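Local structure of putative ABC transporter amino acid-binding protein (Sinorhizobium meliloti, 2Q88) at residues A88-A100 against F218-F231. The protein binds the compatible solutes ectoine and hydroxyectoine as the solute-binding component of an ABC transporter. Residues are numbered along the deposited sequence; the frame is centred on the assembly and turned at random.
Sequences AAVAYSQPILCDA and FDVELAKLKESGEF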
# COMPACT_ATOMS: atom_id res chain seq x y z
N ALA A 88 8.18 -7.54 11.81
CA ALA A 88 9.12 -8.58 12.22
C ALA A 88 9.98 -9.12 11.07
O ALA A 88 11.03 -9.70 11.31
CB ALA A 88 8.37 -9.72 12.89
N ALA A 89 9.52 -8.92 9.83
CA ALA A 89 10.14 -9.51 8.64
C ALA A 89 11.02 -8.53 7.87
O ALA A 89 11.91 -8.95 7.13
CB ALA A 89 9.06 -10.07 7.70
N VAL A 90 10.76 -7.24 8.03
CA VAL A 90 11.46 -6.18 7.30
C VAL A 90 11.89 -5.03 8.22
O VAL A 90 11.39 -4.91 9.34
CB VAL A 90 10.58 -5.59 6.16
CG1 VAL A 90 10.22 -6.66 5.16
CG2 VAL A 90 9.31 -4.96 6.73
N ALA A 91 12.80 -4.19 7.74
CA ALA A 91 13.18 -2.96 8.42
C ALA A 91 12.46 -1.79 7.75
O ALA A 91 12.83 -1.37 6.67
CB ALA A 91 14.68 -2.77 8.36
N TYR A 92 11.42 -1.29 8.42
CA TYR A 92 10.60 -0.19 7.93
C TYR A 92 11.20 1.16 8.24
O TYR A 92 11.84 1.35 9.28
CB TYR A 92 9.22 -0.24 8.60
CG TYR A 92 8.15 -1.01 7.87
CD1 TYR A 92 7.64 -0.56 6.65
CD2 TYR A 92 7.60 -2.16 8.43
CE1 TYR A 92 6.63 -1.27 5.99
CE2 TYR A 92 6.59 -2.87 7.78
CZ TYR A 92 6.12 -2.43 6.56
OH TYR A 92 5.12 -3.13 5.93
N SER A 93 10.98 2.11 7.34
CA SER A 93 11.22 3.51 7.63
C SER A 93 10.13 4.00 8.57
O SER A 93 9.23 3.25 8.94
CB SER A 93 11.12 4.33 6.34
OG SER A 93 9.77 4.41 5.92
N GLN A 94 10.20 5.27 8.94
CA GLN A 94 9.12 5.95 9.66
C GLN A 94 7.90 6.10 8.73
O GLN A 94 8.04 5.89 7.53
CB GLN A 94 9.63 7.30 10.19
CG GLN A 94 10.63 7.15 11.37
CD GLN A 94 10.04 6.44 12.59
OE1 GLN A 94 8.86 6.60 12.91
NE2 GLN A 94 10.87 5.66 13.27
N PRO A 95 6.71 6.41 9.26
CA PRO A 95 5.48 6.42 8.46
C PRO A 95 5.48 7.44 7.34
O PRO A 95 6.06 8.52 7.47
CB PRO A 95 4.38 6.74 9.48
CG PRO A 95 4.98 6.56 10.82
CD PRO A 95 6.45 6.78 10.67
N ILE A 96 4.81 7.09 6.24
CA ILE A 96 4.74 7.95 5.07
C ILE A 96 3.30 8.15 4.59
O ILE A 96 2.79 9.27 4.63
CB ILE A 96 5.63 7.39 3.91
CG1 ILE A 96 7.10 7.33 4.34
CG2 ILE A 96 5.46 8.27 2.66
CD1 ILE A 96 8.05 6.63 3.38
N LEU A 97 2.67 7.06 4.13
CA LEU A 97 1.32 7.12 3.55
C LEU A 97 0.28 6.43 4.43
O LEU A 97 0.35 5.22 4.66
CB LEU A 97 1.28 6.48 2.16
CG LEU A 97 2.29 6.98 1.11
CD1 LEU A 97 1.95 6.33 -0.22
CD2 LEU A 97 2.21 8.49 0.97
N CYS A 98 -0.67 7.22 4.91
CA CYS A 98 -1.71 6.75 5.82
C CYS A 98 -3.05 6.69 5.10
O CYS A 98 -3.36 7.56 4.31
CB CYS A 98 -1.80 7.69 7.02
SG CYS A 98 -0.30 7.72 8.01
N ASP A 99 -3.84 5.65 5.37
CA ASP A 99 -5.19 5.56 4.80
C ASP A 99 -6.08 4.58 5.54
O ASP A 99 -5.61 3.64 6.19
CB ASP A 99 -5.15 5.18 3.32
CG ASP A 99 -6.31 5.81 2.52
OD1 ASP A 99 -7.02 6.68 3.06
OD2 ASP A 99 -6.58 5.50 1.35
N ALA A 100 -7.39 4.82 5.43
CA ALA A 100 -8.41 3.91 5.92
C ALA A 100 -8.77 2.93 4.80
O ALA A 100 -8.33 3.10 3.66
CB ALA A 100 -9.61 4.72 6.34
N PHE A 218 17.85 6.59 4.69
CA PHE A 218 16.55 6.93 4.14
C PHE A 218 15.75 7.75 5.17
O PHE A 218 15.17 8.78 4.85
CB PHE A 218 15.82 5.64 3.76
CG PHE A 218 14.51 5.84 3.04
CD1 PHE A 218 13.31 5.93 3.75
CD2 PHE A 218 14.48 5.90 1.65
CE1 PHE A 218 12.09 6.10 3.08
CE2 PHE A 218 13.25 6.08 0.97
CZ PHE A 218 12.07 6.17 1.69
N ASP A 219 15.75 7.28 6.41
CA ASP A 219 15.02 7.93 7.49
C ASP A 219 15.52 9.33 7.82
O ASP A 219 14.73 10.21 8.13
CB ASP A 219 15.03 7.07 8.75
CG ASP A 219 13.85 6.11 8.81
OD1 ASP A 219 12.91 6.30 8.01
OD2 ASP A 219 13.76 5.17 9.63
N VAL A 220 16.84 9.55 7.73
CA VAL A 220 17.41 10.87 7.99
C VAL A 220 16.83 11.88 6.98
O VAL A 220 16.41 12.98 7.35
CB VAL A 220 18.97 10.84 7.98
CG1 VAL A 220 19.55 12.24 7.87
CG2 VAL A 220 19.49 10.17 9.26
N GLU A 221 16.76 11.48 5.71
CA GLU A 221 16.22 12.35 4.65
C GLU A 221 14.71 12.54 4.76
O GLU A 221 14.19 13.63 4.47
CB GLU A 221 16.55 11.80 3.26
CG GLU A 221 18.04 11.79 2.89
CD GLU A 221 18.78 13.07 3.25
OE1 GLU A 221 18.37 14.16 2.80
OE2 GLU A 221 19.79 12.98 3.98
N LEU A 222 14.00 11.48 5.13
CA LEU A 222 12.54 11.55 5.32
C LEU A 222 12.17 12.56 6.41
O LEU A 222 11.22 13.32 6.25
CB LEU A 222 11.96 10.17 5.65
CG LEU A 222 10.46 10.01 5.97
CD1 LEU A 222 9.60 10.48 4.78
CD2 LEU A 222 10.12 8.55 6.30
N ALA A 223 12.91 12.54 7.51
CA ALA A 223 12.74 13.50 8.60
C ALA A 223 12.95 14.95 8.14
O ALA A 223 12.21 15.83 8.53
CB ALA A 223 13.67 13.18 9.77
N LYS A 224 13.97 15.19 7.31
CA LYS A 224 14.21 16.53 6.78
C LYS A 224 13.09 17.00 5.84
O LYS A 224 12.72 18.18 5.85
CB LYS A 224 15.58 16.60 6.09
CG LYS A 224 16.72 16.50 7.07
CD LYS A 224 18.09 16.75 6.45
CE LYS A 224 18.72 15.47 5.97
NZ LYS A 224 20.19 15.62 5.68
N LEU A 225 12.57 16.08 5.03
CA LEU A 225 11.43 16.37 4.16
C LEU A 225 10.19 16.74 4.98
O LEU A 225 9.47 17.68 4.65
CB LEU A 225 11.11 15.13 3.31
CG LEU A 225 11.36 15.01 1.81
CD1 LEU A 225 12.44 15.92 1.23
CD2 LEU A 225 11.58 13.54 1.43
N LYS A 226 9.95 15.98 6.05
CA LYS A 226 8.82 16.24 6.96
C LYS A 226 8.94 17.62 7.60
O LYS A 226 7.99 18.39 7.58
CB LYS A 226 8.70 15.14 8.02
CG LYS A 226 8.15 13.81 7.47
CD LYS A 226 8.19 12.69 8.51
CE LYS A 226 7.43 11.45 8.02
NZ LYS A 226 7.52 10.33 8.99
N GLU A 227 10.13 17.91 8.14
CA GLU A 227 10.44 19.17 8.82
C GLU A 227 10.29 20.40 7.89
O GLU A 227 9.66 21.39 8.27
CB GLU A 227 11.86 19.08 9.40
CG GLU A 227 12.46 20.38 9.92
CD GLU A 227 12.40 20.53 11.43
OE1 GLU A 227 12.18 19.52 12.14
OE2 GLU A 227 12.61 21.66 11.91
N SER A 228 10.82 20.32 6.68
CA SER A 228 10.77 21.45 5.74
C SER A 228 9.37 21.70 5.15
O SER A 228 9.06 22.81 4.73
CB SER A 228 11.78 21.25 4.60
OG SER A 228 11.42 20.11 3.83
N GLY A 229 8.54 20.66 5.11
CA GLY A 229 7.24 20.75 4.46
C GLY A 229 7.25 20.16 3.06
O GLY A 229 6.21 20.12 2.39
N GLU A 230 8.41 19.70 2.62
CA GLU A 230 8.54 19.12 1.30
C GLU A 230 7.80 17.78 1.21
O GLU A 230 7.26 17.44 0.16
CB GLU A 230 10.01 18.96 0.91
CG GLU A 230 10.26 18.53 -0.53
CD GLU A 230 9.79 19.56 -1.56
OE1 GLU A 230 9.76 20.78 -1.26
OE2 GLU A 230 9.48 19.14 -2.70
N PHE A 231 7.80 17.04 2.31
CA PHE A 231 7.01 15.81 2.46
C PHE A 231 5.54 16.03 2.08
O PHE A 231 5.01 15.34 1.21
CB PHE A 231 7.17 15.28 3.90
CG PHE A 231 6.29 14.10 4.26
CD1 PHE A 231 6.51 12.84 3.71
CD2 PHE A 231 5.29 14.25 5.20
CE1 PHE A 231 5.71 11.75 4.07
CE2 PHE A 231 4.48 13.17 5.58
CZ PHE A 231 4.70 11.92 5.01
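I96 packs its branched side chain against L222 and F231 where, in this periplasmic-binding-protein fold of solute-binding family 3, the link between strands 91-92 and 98-106 runs past helix 212-228 and the start of helix 230-235. The site illustrates how a link between strands can be held to helices by helix side chains that bond its main-chain atoms, and by an apolar side chain packed among L222, F218 and F231. Among the apolar contacts, the two branches of I96 divide the work. Its chi1 of -61° sets CG1 beside the backbone N and CG2 anti to it: CG1 lies 3.8 Å from L222 CD2 and CD1 reaches the edge of the F218 ring, whereas CG2 meets the edge of F231 in the plane of its ring. F218 also packs obliquely on S93 CB and edge-to-face with F207.

The polar contacts use main-chain groups of 88-100. Q94 N donates to D219 OD1 (3.0 Å, N-H...O 162°) on the syn side of the carboxylate, 22° out of its plane; D219 OD2 has a weak, long ion pair with R250. One helical turn beyond L222, K226 extends its chain beyond CG, and its CG rests over one face of F231. At its end, NZ donates a hydrogen bond to P95 O at 2.8 Å, in the carbonyl plane.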